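PDB 6OM4: MccB protein, which probably uses ATP to adenylate the N-formylated peptide MccA, building the phosphoramidate-linked nucleotide of the Trojan-horse antibiotic microcin C7. Local coordinates for residues L32-N37 / S66-F71; A42-T47 / L55-I60; H129-L134 / Q158-E163; P233-G238 / A304-F309; K321-W326 / I330-Q335. All coordinates share one frame; numbering follows the deposited sequence.

Contact 1: residues L32-N37 / S66-F71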
# COMPACT_ATOMS: atom_id res chain seq x y z
N LEU A 32 9.80 22.70 28.47
CA LEU A 32 11.05 23.07 27.80
C LEU A 32 12.24 22.35 28.39
O LEU A 32 13.20 22.01 27.69
CB LEU A 32 11.30 24.57 27.94
CG LEU A 32 11.09 25.40 26.69
CD1 LEU A 32 11.46 26.85 26.98
CD2 LEU A 32 11.88 24.84 25.51
N VAL A 33 12.23 22.19 29.71
CA VAL A 33 13.37 21.59 30.35
C VAL A 33 13.52 20.14 29.90
O VAL A 33 14.64 19.66 29.71
CB VAL A 33 13.23 21.70 31.87
CG1 VAL A 33 14.29 20.92 32.62
CG2 VAL A 33 13.27 23.16 32.27
N LEU A 34 12.38 19.44 29.83
CA LEU A 34 12.32 18.08 29.37
C LEU A 34 12.77 18.00 27.90
O LEU A 34 13.57 17.13 27.56
CB LEU A 34 10.91 17.52 29.56
CG LEU A 34 10.69 16.10 29.05
CD1 LEU A 34 11.69 15.14 29.67
CD2 LEU A 34 9.26 15.63 29.29
N TRP A 35 12.28 18.92 27.06
CA TRP A 35 12.67 18.94 25.62
C TRP A 35 14.20 19.07 25.49
O TRP A 35 14.84 18.36 24.70
CB TRP A 35 11.91 20.08 24.91
CG TRP A 35 12.26 20.29 23.47
CD1 TRP A 35 11.92 19.51 22.40
CD2 TRP A 35 13.02 21.39 22.95
NE1 TRP A 35 12.43 20.05 21.25
CE2 TRP A 35 13.08 21.22 21.55
CE3 TRP A 35 13.65 22.49 23.54
CZ2 TRP A 35 13.74 22.13 20.74
CZ3 TRP A 35 14.27 23.41 22.73
CH2 TRP A 35 14.34 23.21 21.35
N GLU A 36 14.81 19.95 26.29
CA GLU A 36 16.26 20.19 26.27
C GLU A 36 16.97 18.90 26.68
O GLU A 36 17.99 18.54 26.11
CB GLU A 36 16.61 21.38 27.18
CG GLU A 36 16.10 22.70 26.62
CD GLU A 36 16.38 23.93 27.50
OE1 GLU A 36 16.86 23.72 28.65
OE2 GLU A 36 16.07 25.09 27.07
N ASN A 37 16.45 18.22 27.70
CA ASN A 37 17.07 16.99 28.17
C ASN A 37 16.91 15.85 27.15
O ASN A 37 17.81 15.01 27.01
CB ASN A 37 16.54 16.56 29.54
CG ASN A 37 17.15 17.35 30.69
OD1 ASN A 37 18.23 17.98 30.55
ND2 ASN A 37 16.48 17.30 31.82
N SER A 66 16.95 8.52 32.11
CA SER A 66 16.17 7.30 31.98
C SER A 66 14.81 7.60 31.29
O SER A 66 14.37 6.88 30.40
CB SER A 66 16.03 6.65 33.36
OG SER A 66 15.14 5.55 33.33
N ASN A 67 14.14 8.66 31.75
CA ASN A 67 12.90 9.14 31.20
C ASN A 67 13.10 9.49 29.71
O ASN A 67 12.28 9.04 28.88
CB ASN A 67 12.40 10.31 32.04
CG ASN A 67 11.12 10.95 31.58
OD1 ASN A 67 10.99 12.19 31.62
ND2 ASN A 67 10.14 10.11 31.25
N CYS A 68 14.16 10.23 29.39
CA CYS A 68 14.41 10.68 28.00
C CYS A 68 14.71 9.47 27.12
O CYS A 68 14.23 9.35 26.01
CB CYS A 68 15.52 11.71 27.92
SG CYS A 68 15.10 13.25 28.77
N PHE A 69 15.50 8.53 27.63
CA PHE A 69 15.85 7.37 26.84
C PHE A 69 14.58 6.55 26.50
O PHE A 69 14.41 6.10 25.38
CB PHE A 69 16.91 6.58 27.59
CG PHE A 69 17.37 5.33 26.89
CD1 PHE A 69 18.38 5.38 25.96
CD2 PHE A 69 16.80 4.12 27.21
CE1 PHE A 69 18.80 4.21 25.33
CE2 PHE A 69 17.24 2.96 26.61
CZ PHE A 69 18.20 3.02 25.63
N ARG A 70 13.70 6.33 27.50
CA ARG A 70 12.42 5.61 27.31
C ARG A 70 11.58 6.31 26.23
O ARG A 70 10.99 5.68 25.34
CB ARG A 70 11.65 5.50 28.64
CG ARG A 70 10.32 4.74 28.61
CD ARG A 70 9.07 5.60 28.46
NE ARG A 70 9.12 6.73 29.36
CZ ARG A 70 8.66 7.94 29.12
NH1 ARG A 70 8.63 8.79 30.13
NH2 ARG A 70 8.25 8.32 27.93
N PHE A 71 11.52 7.63 26.31
CA PHE A 71 10.79 8.46 25.37
C PHE A 71 11.32 8.26 23.94
O PHE A 71 10.55 8.06 23.01
CB PHE A 71 10.87 9.92 25.81
CG PHE A 71 10.37 10.93 24.81
CD1 PHE A 71 11.17 11.34 23.75
CD2 PHE A 71 9.11 11.48 24.94
CE1 PHE A 71 10.71 12.24 22.80
CE2 PHE A 71 8.66 12.42 24.02
CZ PHE A 71 9.46 12.80 22.96
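L34 is the first residue of 32-37 to reach across to 66-71, and it does so with one methyl. CD1 lies 3.6 Å from N67 OD1 and 4.0 Å from C68 SG. The leucine comes in roughly perpendicular to the asparagine, bringing a single branch up to the amide oxygen instead of lying along it. Its CG is anti to the backbone N (chi1 177°), which carries the branch out to the second helix although its CB does not aim there.

Both segments are helical, parts of helices 32-43 and 62-74. Their short axes pass 10.2 Å apart at closest, with 73° between their directions. They belong to a small N-terminal unit in which strands 11-14, 17-20 and 27-29 precede three helices, consistent with the winged-helix-like recognition element of RiPP enzymes; L34 and F71 both also rest on V29 of that sheet.

One turn further on, N37 turns its CB toward helix 62-74 and meets C68. The sulfur rests against the base of the asparagine and its backbone: C68 SG is 3.7 Å from N37 CB and 3.6 Å from N37 C. I38 and T41 of helix 32-43 also touch C68, while N37 O takes a hydrogen bond from T41 OG1.

Contact 2: residues A42-T47 / L55-I60; sequences AYCFIT and LETANI
C44 SG reaches the last turn of helix 51-58, touching T57 and A58. The sulfur comes from the type I turn Y43-I46 near the end of helix 32-43, so the contact joins the ends of two successive helices of the N-terminal unit, which is consistent with a winged-helix-like peptide-recognition domain. SG is held beside the backbone N (chi1 -65°) and meets A58 at the root of its side chain, at 4.1 Å from both CA and CB. The alanine methyl points past the sulfur and is met from its flank.

T57 does turn its CB toward C44, but its hydroxyl is drawn back to its own helix by a weak hydrogen bond to A54 O. A54 also packs on C44. Within the turn that carries the cysteine, F45 N is bonded to A42 O, and F45 is further tied through its backbone to L5 of strand 2-5. On the T57 side the closest approach is its OG1, 4.1 Å from C44 SG.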
# COMPACT_ATOMS: atom_id res chain seq x y z
N ALA A 42 19.44 12.39 23.14
CA ALA A 42 19.46 12.02 21.74
C ALA A 42 20.89 12.13 21.18
O ALA A 42 21.41 11.20 20.48
CB ALA A 42 18.52 12.90 20.97
N TYR A 43 21.54 13.23 21.55
CA TYR A 43 22.85 13.57 21.04
C TYR A 43 23.89 12.51 21.42
O TYR A 43 24.82 12.27 20.63
CB TYR A 43 23.22 14.96 21.53
CG TYR A 43 24.55 15.49 21.05
CD1 TYR A 43 24.65 16.10 19.80
CD2 TYR A 43 25.67 15.44 21.85
CE1 TYR A 43 25.84 16.67 19.38
CE2 TYR A 43 26.87 16.00 21.44
CZ TYR A 43 26.96 16.60 20.19
OH TYR A 43 28.14 17.15 19.76
N CYS A 44 23.72 11.85 22.58
CA CYS A 44 24.62 10.80 23.00
C CYS A 44 24.64 9.62 22.04
O CYS A 44 25.55 8.81 22.09
CB CYS A 44 24.25 10.25 24.37
SG CYS A 44 24.44 11.50 25.66
N PHE A 45 23.59 9.46 21.23
CA PHE A 45 23.45 8.26 20.41
C PHE A 45 23.68 8.56 18.92
O PHE A 45 23.27 7.76 18.12
CB PHE A 45 22.08 7.62 20.66
CG PHE A 45 21.90 7.13 22.07
CD1 PHE A 45 22.40 5.89 22.46
CD2 PHE A 45 21.32 7.94 23.03
CE1 PHE A 45 22.29 5.47 23.78
CE2 PHE A 45 21.22 7.52 24.34
CZ PHE A 45 21.67 6.28 24.71
N ILE A 46 24.34 9.66 18.56
CA ILE A 46 24.65 9.92 17.16
C ILE A 46 25.51 8.76 16.62
O ILE A 46 25.28 8.24 15.47
CB ILE A 46 25.33 11.29 16.98
CG1 ILE A 46 24.41 12.45 17.35
CG2 ILE A 46 25.84 11.44 15.55
CD1 ILE A 46 23.07 12.38 16.75
N THR A 47 26.48 8.33 17.45
CA THR A 47 27.32 7.17 17.18
C THR A 47 26.80 6.05 18.06
O THR A 47 26.22 6.33 19.11
CB THR A 47 28.83 7.42 17.46
OG1 THR A 47 29.10 7.56 18.85
CG2 THR A 47 29.35 8.64 16.74
N LEU A 55 25.01 7.51 29.49
CA LEU A 55 24.76 8.02 30.86
C LEU A 55 26.04 8.61 31.46
O LEU A 55 25.96 9.59 32.18
CB LEU A 55 24.16 6.89 31.71
CG LEU A 55 23.87 7.16 33.18
CD1 LEU A 55 23.02 8.39 33.35
CD2 LEU A 55 23.18 5.96 33.78
N GLU A 56 27.21 8.03 31.13
CA GLU A 56 28.56 8.58 31.48
C GLU A 56 28.81 10.03 31.02
O GLU A 56 29.54 10.77 31.70
CB GLU A 56 29.68 7.77 30.81
CG GLU A 56 30.51 6.93 31.75
CD GLU A 56 30.94 5.60 31.15
OE1 GLU A 56 30.57 4.56 31.72
OE2 GLU A 56 31.61 5.60 30.11
N THR A 57 28.32 10.42 29.83
CA THR A 57 28.75 11.69 29.23
C THR A 57 27.63 12.74 29.16
O THR A 57 27.91 13.88 28.80
CB THR A 57 29.34 11.46 27.83
OG1 THR A 57 28.30 10.86 27.04
CG2 THR A 57 30.55 10.56 27.86
N ALA A 58 26.40 12.34 29.50
CA ALA A 58 25.14 13.11 29.31
C ALA A 58 25.12 14.37 30.19
O ALA A 58 24.62 15.42 29.78
CB ALA A 58 23.97 12.19 29.67
N ASN A 59 25.63 14.24 31.42
CA ASN A 59 25.70 15.36 32.38
C ASN A 59 24.29 15.91 32.66
O ASN A 59 24.07 17.14 32.69
CB ASN A 59 26.64 16.46 31.89
CG ASN A 59 28.07 15.97 31.83
OD1 ASN A 59 28.61 15.51 32.85
ND2 ASN A 59 28.68 15.98 30.66
N ILE A 60 23.35 14.99 32.89
CA ILE A 60 22.06 15.27 33.50
C ILE A 60 21.80 14.15 34.49
O ILE A 60 22.39 13.08 34.39
CB ILE A 60 20.92 15.42 32.47
CG1 ILE A 60 20.69 14.13 31.67
CG2 ILE A 60 21.19 16.61 31.56
CD1 ILE A 60 19.46 14.15 30.69

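Contact 3: residues H129-L134 / Q158-E163; sequences HVSVIL and QVLFSE. With POP (pyrophosphate 2-), chain G.
A valine methyl sits over the face of a histidine ring here: V159 CG1 is 3.7 Å from the centroid of the H129 imidazole and 22° off the ring normal, a CH-pi contact. The closest ring atom is CE1, 3.5 Å from that methyl, so the valine lies somewhat toward the rim. N295, N296 and A299 of helix 292-311 also touch the histidine.

The helix carrying H129, 125-136, follows strand 117-121 in what is, from the ThiF family, a Rossmann-type fold. A GxGxxG-like sequence, G122 to G127, runs from that strand into the start of the helix, and its backbone amides meet the bound adenosine compound. The loop 158-163 runs past this helix through a type I turn from Q158 to F161. Within that turn L160 faces the helix: CD2 packs 4.1 Å from V132 CG2, and CD1 comes 4.0 Å from S131 OG. That hydroxyl is turned back along its own helix, bonded chiefly to G127 O, with N128 O also in reach. N128 OD1 in turn receives L160 N, tying the turn to the helix.

Q158 points the other way, toward the active site. With CG anti to the carbonyl carbon (chi1 -61°) and the chain extended beyond it, NE2 donates to pyrophosphate O4 at 2.9 Å, with 147° at the hydrogen. K170 NZ bonds Q158 OE1, fixing the rotation of the amide, and also binds the pyrophosphate, as does R157.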
# COMPACT_ATOMS: atom_id res chain seq x y z
N HIS A 129 0.98 2.29 -11.69
CA HIS A 129 1.53 2.98 -10.56
C HIS A 129 1.90 1.99 -9.45
O HIS A 129 2.95 2.16 -8.83
CB HIS A 129 0.56 4.04 -10.04
CG HIS A 129 0.82 5.36 -10.69
ND1 HIS A 129 0.27 5.74 -11.90
CD2 HIS A 129 1.62 6.36 -10.32
CE1 HIS A 129 0.72 6.94 -12.22
NE2 HIS A 129 1.56 7.33 -11.28
N VAL A 130 1.09 0.97 -9.24
CA VAL A 130 1.41 -0.04 -8.22
C VAL A 130 2.67 -0.80 -8.63
O VAL A 130 3.57 -0.99 -7.80
CB VAL A 130 0.23 -1.02 -8.00
CG1 VAL A 130 0.59 -2.21 -7.10
CG2 VAL A 130 -0.97 -0.29 -7.45
N SER A 131 2.71 -1.30 -9.86
CA SER A 131 3.85 -2.13 -10.31
C SER A 131 5.19 -1.41 -10.11
O SER A 131 6.16 -2.04 -9.69
CB SER A 131 3.67 -2.65 -11.72
OG SER A 131 3.83 -1.62 -12.69
N VAL A 132 5.29 -0.11 -10.45
CA VAL A 132 6.57 0.54 -10.40
C VAL A 132 6.97 0.77 -8.94
O VAL A 132 8.13 0.68 -8.60
CB VAL A 132 6.61 1.82 -11.24
CG1 VAL A 132 5.77 2.97 -10.66
CG2 VAL A 132 8.05 2.23 -11.44
N ILE A 133 6.01 1.06 -8.07
CA ILE A 133 6.37 1.17 -6.65
C ILE A 133 6.92 -0.16 -6.16
O ILE A 133 7.94 -0.21 -5.43
CB ILE A 133 5.15 1.61 -5.80
CG1 ILE A 133 4.75 3.04 -6.13
CG2 ILE A 133 5.47 1.44 -4.33
CD1 ILE A 133 3.36 3.42 -5.75
N LEU A 134 6.23 -1.26 -6.49
CA LEU A 134 6.64 -2.55 -5.96
C LEU A 134 8.01 -2.93 -6.54
O LEU A 134 8.88 -3.43 -5.81
CB LEU A 134 5.57 -3.62 -6.24
CG LEU A 134 4.19 -3.40 -5.63
CD1 LEU A 134 3.30 -4.64 -5.86
CD2 LEU A 134 4.27 -3.13 -4.12
N GLN A 158 -1.11 6.54 -17.11
CA GLN A 158 -0.40 5.27 -17.23
C GLN A 158 1.06 5.61 -17.47
O GLN A 158 1.54 5.65 -18.59
CB GLN A 158 -1.06 4.37 -18.29
CG GLN A 158 -2.49 4.04 -17.89
CD GLN A 158 -3.34 3.13 -18.74
OE1 GLN A 158 -2.86 2.32 -19.51
NE2 GLN A 158 -4.65 3.31 -18.63
N VAL A 159 1.73 5.91 -16.35
CA VAL A 159 2.92 6.70 -16.27
C VAL A 159 4.11 6.00 -16.93
O VAL A 159 5.05 6.64 -17.28
CB VAL A 159 3.22 7.07 -14.80
CG1 VAL A 159 3.53 5.87 -13.93
CG2 VAL A 159 4.30 8.12 -14.73
N LEU A 160 4.07 4.67 -17.07
CA LEU A 160 5.20 3.99 -17.69
C LEU A 160 5.17 4.02 -19.21
O LEU A 160 6.23 3.67 -19.84
CB LEU A 160 5.23 2.56 -17.19
CG LEU A 160 5.34 2.39 -15.68
CD1 LEU A 160 5.28 0.92 -15.36
CD2 LEU A 160 6.60 3.03 -15.14
N PHE A 161 4.12 4.61 -19.81
CA PHE A 161 3.93 4.60 -21.25
C PHE A 161 4.31 5.97 -21.84
O PHE A 161 4.02 7.00 -21.27
CB PHE A 161 2.49 4.25 -21.65
CG PHE A 161 1.97 2.92 -21.13
CD1 PHE A 161 2.83 1.88 -20.88
CD2 PHE A 161 0.61 2.72 -20.95
CE1 PHE A 161 2.34 0.66 -20.41
CE2 PHE A 161 0.13 1.52 -20.45
CZ PHE A 161 0.99 0.49 -20.19
N SER A 162 4.93 5.92 -23.01
CA SER A 162 5.30 7.13 -23.79
C SER A 162 4.53 7.16 -25.12
O SER A 162 3.87 6.16 -25.52
CB SER A 162 6.79 7.12 -24.00
OG SER A 162 7.43 7.33 -22.76
N GLU A 163 4.63 8.28 -25.84
CA GLU A 163 3.94 8.41 -27.09
C GLU A 163 4.40 7.32 -28.05
O GLU A 163 3.57 6.84 -28.85
CB GLU A 163 4.18 9.78 -27.75
CG GLU A 163 3.46 10.90 -27.05
CD GLU A 163 3.81 12.29 -27.58
OE1 GLU A 163 4.82 12.38 -28.33
OE2 GLU A 163 3.12 13.26 -27.21
P1 POP G . -9.58 3.65 -20.45
O1 POP G . -9.35 5.11 -20.06
O2 POP G . -10.49 2.90 -19.49
O3 POP G . -9.96 3.41 -21.91
O POP G . -8.10 3.07 -20.26
P2 POP G . -7.67 1.50 -20.33
O4 POP G . -6.62 1.31 -19.28
O5 POP G . -8.89 0.65 -20.10
O6 POP G . -7.03 1.28 -21.63

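Contact 4: residues P233-G238 / A304-F309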
# COMPACT_ATOMS: atom_id res chain seq x y z
N PRO A 233 -4.78 -14.34 -0.97
CA PRO A 233 -4.96 -12.94 -0.59
C PRO A 233 -5.06 -12.02 -1.82
O PRO A 233 -4.40 -12.25 -2.81
CB PRO A 233 -3.75 -12.60 0.31
CG PRO A 233 -3.13 -13.96 0.65
CD PRO A 233 -3.52 -14.92 -0.46
N TYR A 234 -5.85 -10.95 -1.70
CA TYR A 234 -5.90 -9.94 -2.77
C TYR A 234 -6.17 -8.56 -2.16
O TYR A 234 -6.66 -8.44 -1.05
CB TYR A 234 -6.94 -10.29 -3.84
CG TYR A 234 -8.37 -10.06 -3.44
CD1 TYR A 234 -8.94 -8.80 -3.55
CD2 TYR A 234 -9.17 -11.09 -2.96
CE1 TYR A 234 -10.26 -8.57 -3.21
CE2 TYR A 234 -10.50 -10.86 -2.60
CZ TYR A 234 -11.05 -9.59 -2.71
OH TYR A 234 -12.33 -9.24 -2.35
N ILE A 235 -5.87 -7.52 -2.94
CA ILE A 235 -6.28 -6.20 -2.62
C ILE A 235 -6.87 -5.55 -3.88
O ILE A 235 -6.35 -5.74 -4.96
CB ILE A 235 -5.12 -5.39 -2.04
CG1 ILE A 235 -5.64 -4.02 -1.58
CG2 ILE A 235 -3.92 -5.31 -2.99
CD1 ILE A 235 -4.65 -3.20 -0.79
N ASN A 236 -8.01 -4.87 -3.72
CA ASN A 236 -8.63 -4.14 -4.83
C ASN A 236 -8.24 -2.67 -4.71
O ASN A 236 -8.10 -2.18 -3.61
CB ASN A 236 -10.14 -4.39 -4.83
CG ASN A 236 -10.90 -3.89 -6.03
OD1 ASN A 236 -12.04 -3.45 -5.85
ND2 ASN A 236 -10.36 -4.04 -7.24
N ALA A 237 -8.11 -1.94 -5.84
CA ALA A 237 -7.99 -0.49 -5.76
C ALA A 237 -8.51 0.10 -7.06
O ALA A 237 -8.56 -0.59 -8.08
CB ALA A 237 -6.55 -0.07 -5.56
N GLY A 238 -8.83 1.38 -7.01
CA GLY A 238 -9.30 2.08 -8.16
C GLY A 238 -9.99 3.36 -7.75
O GLY A 238 -9.53 4.05 -6.88
N ALA A 304 1.23 0.65 -0.77
CA ALA A 304 1.67 0.71 0.64
C ALA A 304 1.17 -0.51 1.39
O ALA A 304 1.91 -1.11 2.18
CB ALA A 304 1.14 1.94 1.32
N ASP A 305 -0.10 -0.82 1.21
CA ASP A 305 -0.68 -2.00 1.88
C ASP A 305 -0.05 -3.32 1.41
O ASP A 305 0.18 -4.17 2.25
CB ASP A 305 -2.20 -1.98 1.76
CG ASP A 305 -2.84 -1.10 2.84
OD1 ASP A 305 -2.09 -0.40 3.64
OD2 ASP A 305 -4.08 -1.11 2.91
N VAL A 306 0.32 -3.47 0.14
CA VAL A 306 1.05 -4.66 -0.34
C VAL A 306 2.42 -4.79 0.37
O VAL A 306 2.78 -5.88 0.92
CB VAL A 306 1.23 -4.63 -1.86
CG1 VAL A 306 2.18 -5.71 -2.33
CG2 VAL A 306 -0.11 -4.72 -2.55
N ILE A 307 3.17 -3.69 0.42
CA ILE A 307 4.49 -3.68 1.07
C ILE A 307 4.34 -4.01 2.55
O ILE A 307 5.11 -4.81 3.09
CB ILE A 307 5.23 -2.34 0.80
CG1 ILE A 307 5.60 -2.25 -0.68
CG2 ILE A 307 6.43 -2.17 1.70
CD1 ILE A 307 6.01 -0.88 -1.14
N LYS A 308 3.33 -3.46 3.22
CA LYS A 308 3.12 -3.78 4.66
C LYS A 308 2.65 -5.21 4.84
O LYS A 308 3.05 -5.85 5.79
CB LYS A 308 2.15 -2.80 5.31
CG LYS A 308 2.73 -1.40 5.41
CD LYS A 308 1.77 -0.31 5.78
CE LYS A 308 2.54 0.99 5.97
NZ LYS A 308 1.65 2.15 6.23
N PHE A 309 1.78 -5.69 3.95
CA PHE A 309 1.24 -7.04 4.10
C PHE A 309 2.41 -8.04 4.02
O PHE A 309 2.46 -9.06 4.73
CB PHE A 309 0.20 -7.31 3.00
CG PHE A 309 -0.30 -8.72 2.94
CD1 PHE A 309 -1.11 -9.20 3.95
CD2 PHE A 309 0.11 -9.59 1.95
CE1 PHE A 309 -1.57 -10.51 3.93
CE2 PHE A 309 -0.35 -10.91 1.94
CZ PHE A 309 -1.18 -11.36 2.93
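I235 is the tight part of this contact, a buried strand residue that puts two branches onto helix 292-311. CG1 leaves anti to the backbone N (chi1 -174°) and carries CD1 to 3.7 Å from D305 CB, the isoleucine standing nearly perpendicular to the aspartate. The other branch, CG2, meets V306 CG2 at 3.9 Å. Strand 234-240 belongs to the parallel part of the Rossmann-type sheet, and this helix covers that face of it; V306 also touches I208 on the neighbouring strand and L134 on helix 125-136.

Just before the strand the contact nears solvent: P233 and F309 are partly exposed, though P233 CB still lies 3.9 Å from F309 CZ, and CG is hardly farther from the same ring carbon.

D305 offers I235 just its CB, while its carboxylate turns to S318 OG and the backbone N of L317. Apolar carbon thus joins strand to helix, and the buried carboxylate oxygens are satisfied by the loop that follows the helix.

Contact 5: residues K321-W326 / I330-Q335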
# COMPACT_ATOMS: atom_id res chain seq x y z
N LYS A 321 -11.63 -3.16 5.31
CA LYS A 321 -12.08 -1.79 5.00
C LYS A 321 -11.95 -1.53 3.49
O LYS A 321 -11.00 -1.92 2.88
CB LYS A 321 -11.27 -0.75 5.78
CG LYS A 321 -11.53 -0.76 7.29
CD LYS A 321 -10.80 0.30 8.05
CE LYS A 321 -10.84 -0.02 9.53
NZ LYS A 321 -10.48 1.19 10.31
N ARG A 322 -12.93 -0.83 2.92
CA ARG A 322 -12.81 -0.28 1.59
C ARG A 322 -12.80 1.24 1.78
O ARG A 322 -13.81 1.75 2.29
CB ARG A 322 -14.00 -0.71 0.74
CG ARG A 322 -14.04 -0.15 -0.68
CD ARG A 322 -15.01 -0.95 -1.53
NE ARG A 322 -15.14 -0.49 -2.92
CZ ARG A 322 -16.04 0.38 -3.36
NH1 ARG A 322 -16.99 0.82 -2.54
NH2 ARG A 322 -16.01 0.75 -4.64
N ILE A 323 -11.65 1.88 1.50
CA ILE A 323 -11.38 3.24 1.92
C ILE A 323 -11.50 4.19 0.71
O ILE A 323 -10.91 3.92 -0.31
CB ILE A 323 -9.99 3.34 2.59
CG1 ILE A 323 -9.88 2.39 3.78
CG2 ILE A 323 -9.65 4.78 2.96
CD1 ILE A 323 -8.49 2.07 4.24
N GLY A 324 -12.28 5.25 0.87
CA GLY A 324 -12.40 6.30 -0.15
C GLY A 324 -11.73 7.57 0.31
O GLY A 324 -11.95 8.04 1.45
N ILE A 325 -11.01 8.21 -0.63
CA ILE A 325 -10.44 9.49 -0.45
C ILE A 325 -11.04 10.42 -1.52
O ILE A 325 -10.86 10.19 -2.72
CB ILE A 325 -8.91 9.46 -0.56
CG1 ILE A 325 -8.28 8.48 0.42
CG2 ILE A 325 -8.35 10.88 -0.39
CD1 ILE A 325 -8.10 7.10 -0.16
N TRP A 326 -11.77 11.44 -1.08
CA TRP A 326 -12.45 12.37 -1.97
C TRP A 326 -11.40 13.29 -2.58
O TRP A 326 -10.36 13.53 -1.96
CB TRP A 326 -13.55 13.14 -1.22
CG TRP A 326 -14.91 12.48 -1.14
CD1 TRP A 326 -16.08 13.00 -1.59
CD2 TRP A 326 -15.27 11.22 -0.52
NE1 TRP A 326 -17.13 12.16 -1.34
CE2 TRP A 326 -16.66 11.06 -0.68
CE3 TRP A 326 -14.55 10.20 0.11
CZ2 TRP A 326 -17.34 9.93 -0.21
CZ3 TRP A 326 -15.22 9.09 0.58
CH2 TRP A 326 -16.59 8.95 0.39
N ILE A 330 -12.15 17.64 1.38
CA ILE A 330 -11.26 16.97 2.30
C ILE A 330 -12.07 15.89 3.03
O ILE A 330 -12.92 16.20 3.87
CB ILE A 330 -10.67 17.96 3.32
CG1 ILE A 330 -9.88 19.10 2.67
CG2 ILE A 330 -9.86 17.22 4.36
CD1 ILE A 330 -8.55 18.69 2.20
N LYS A 331 -11.83 14.62 2.71
CA LYS A 331 -12.64 13.54 3.28
C LYS A 331 -11.98 12.20 3.02
O LYS A 331 -11.64 11.91 1.87
CB LYS A 331 -14.04 13.54 2.68
CG LYS A 331 -14.97 12.46 3.21
CD LYS A 331 -16.40 12.63 2.72
CE LYS A 331 -17.31 11.57 3.29
NZ LYS A 331 -18.73 11.88 2.98
N ILE A 332 -11.82 11.39 4.08
CA ILE A 332 -11.46 9.98 3.94
C ILE A 332 -12.47 9.20 4.77
O ILE A 332 -12.64 9.50 5.93
CB ILE A 332 -10.02 9.70 4.39
CG1 ILE A 332 -9.02 10.52 3.59
CG2 ILE A 332 -9.74 8.21 4.31
CD1 ILE A 332 -7.57 10.15 3.81
N HIS A 333 -13.13 8.24 4.14
CA HIS A 333 -14.21 7.45 4.71
C HIS A 333 -13.97 5.96 4.46
O HIS A 333 -13.67 5.58 3.34
CB HIS A 333 -15.55 7.89 4.11
CG HIS A 333 -16.70 7.17 4.71
ND1 HIS A 333 -17.23 6.02 4.14
CD2 HIS A 333 -17.35 7.37 5.88
CE1 HIS A 333 -18.20 5.57 4.92
NE2 HIS A 333 -18.28 6.38 5.99
N SER A 334 -14.16 5.11 5.48
CA SER A 334 -13.98 3.65 5.37
C SER A 334 -15.37 2.99 5.37
O SER A 334 -16.20 3.32 6.22
CB SER A 334 -13.16 3.08 6.53
OG SER A 334 -11.94 3.77 6.65
N GLN A 335 -15.60 2.09 4.43
CA GLN A 335 -16.73 1.17 4.49
C GLN A 335 -16.25 -0.08 5.24
O GLN A 335 -15.24 -0.68 4.89
CB GLN A 335 -17.25 0.78 3.12
CG GLN A 335 -17.82 1.92 2.29
CD GLN A 335 -18.04 1.50 0.85
OE1 GLN A 335 -17.42 0.57 0.34
NE2 GLN A 335 -18.96 2.18 0.18
O HOH W 1 -9.86 14.33 0.73
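R322 NH1 is shared between Q335 and the bound peptide. It donates to Q335 OE1 at 2.9 Å (157° at the hydrogen), with the oxygen in the guanidinium plane but the donor tilted from the amide plane, and it also bonds the peptide backbone. R322 and Q335 run alongside each other; R322 NH2 and Q335 NE2 add further bonds to that backbone.

Behind these side chains runs an antiparallel hairpin, the last two strands of the mixed sheet, with 332-336 outermost. R322 with Q335 and G324 with H333 are hydrogen-bonded pairs; the shortest bond is Q335 N to R322 O, 2.8 Å. W326 N to K331 O continues the pattern, and a water accepts from K331 N and lies 2.9 Å from W326 O.

On the face opposite R322, I332 packs with CG2 3.7 Å from I323 CG2 and CG1 3.8 Å from I325 CG1. K331 lies over one face of the W326 ring; the extended lysine chain puts CD 3.8 Å from the six-membered centroid and NZ at 4.5 Å, an off-centre cation-pi contact. W326 also packs on a modified side chain of the peptide, so the hairpin holds the bound peptide both by side-chain hydrogen bonds to its backbone and by an indole surface.

In the fold
Contacts 1 and 2 lie together in the N-terminal unit, about 12 Å apart between centres, and both use helix 32-43; contact 2 is nested within the chain loop that contact 1 closes. F69 and F45 touch across them. Each relies on a cysteine sulfur, contact 1 partly buried and contact 2 at the surface. Contacts 3, 4 and 5 belong to the ThiF-family part of the chain. Contact 4 is the core one, near the centre of the chain and largely apolar, and it meets contact 3 where L134 packs on V306 and I307. Contacts 4 and 5 reach the same sheet. Ligands appear at contacts 3 and 5: pyrophosphate at a loop glutamine, bound peptide held by side chains of a hydrogen-bonded hairpin.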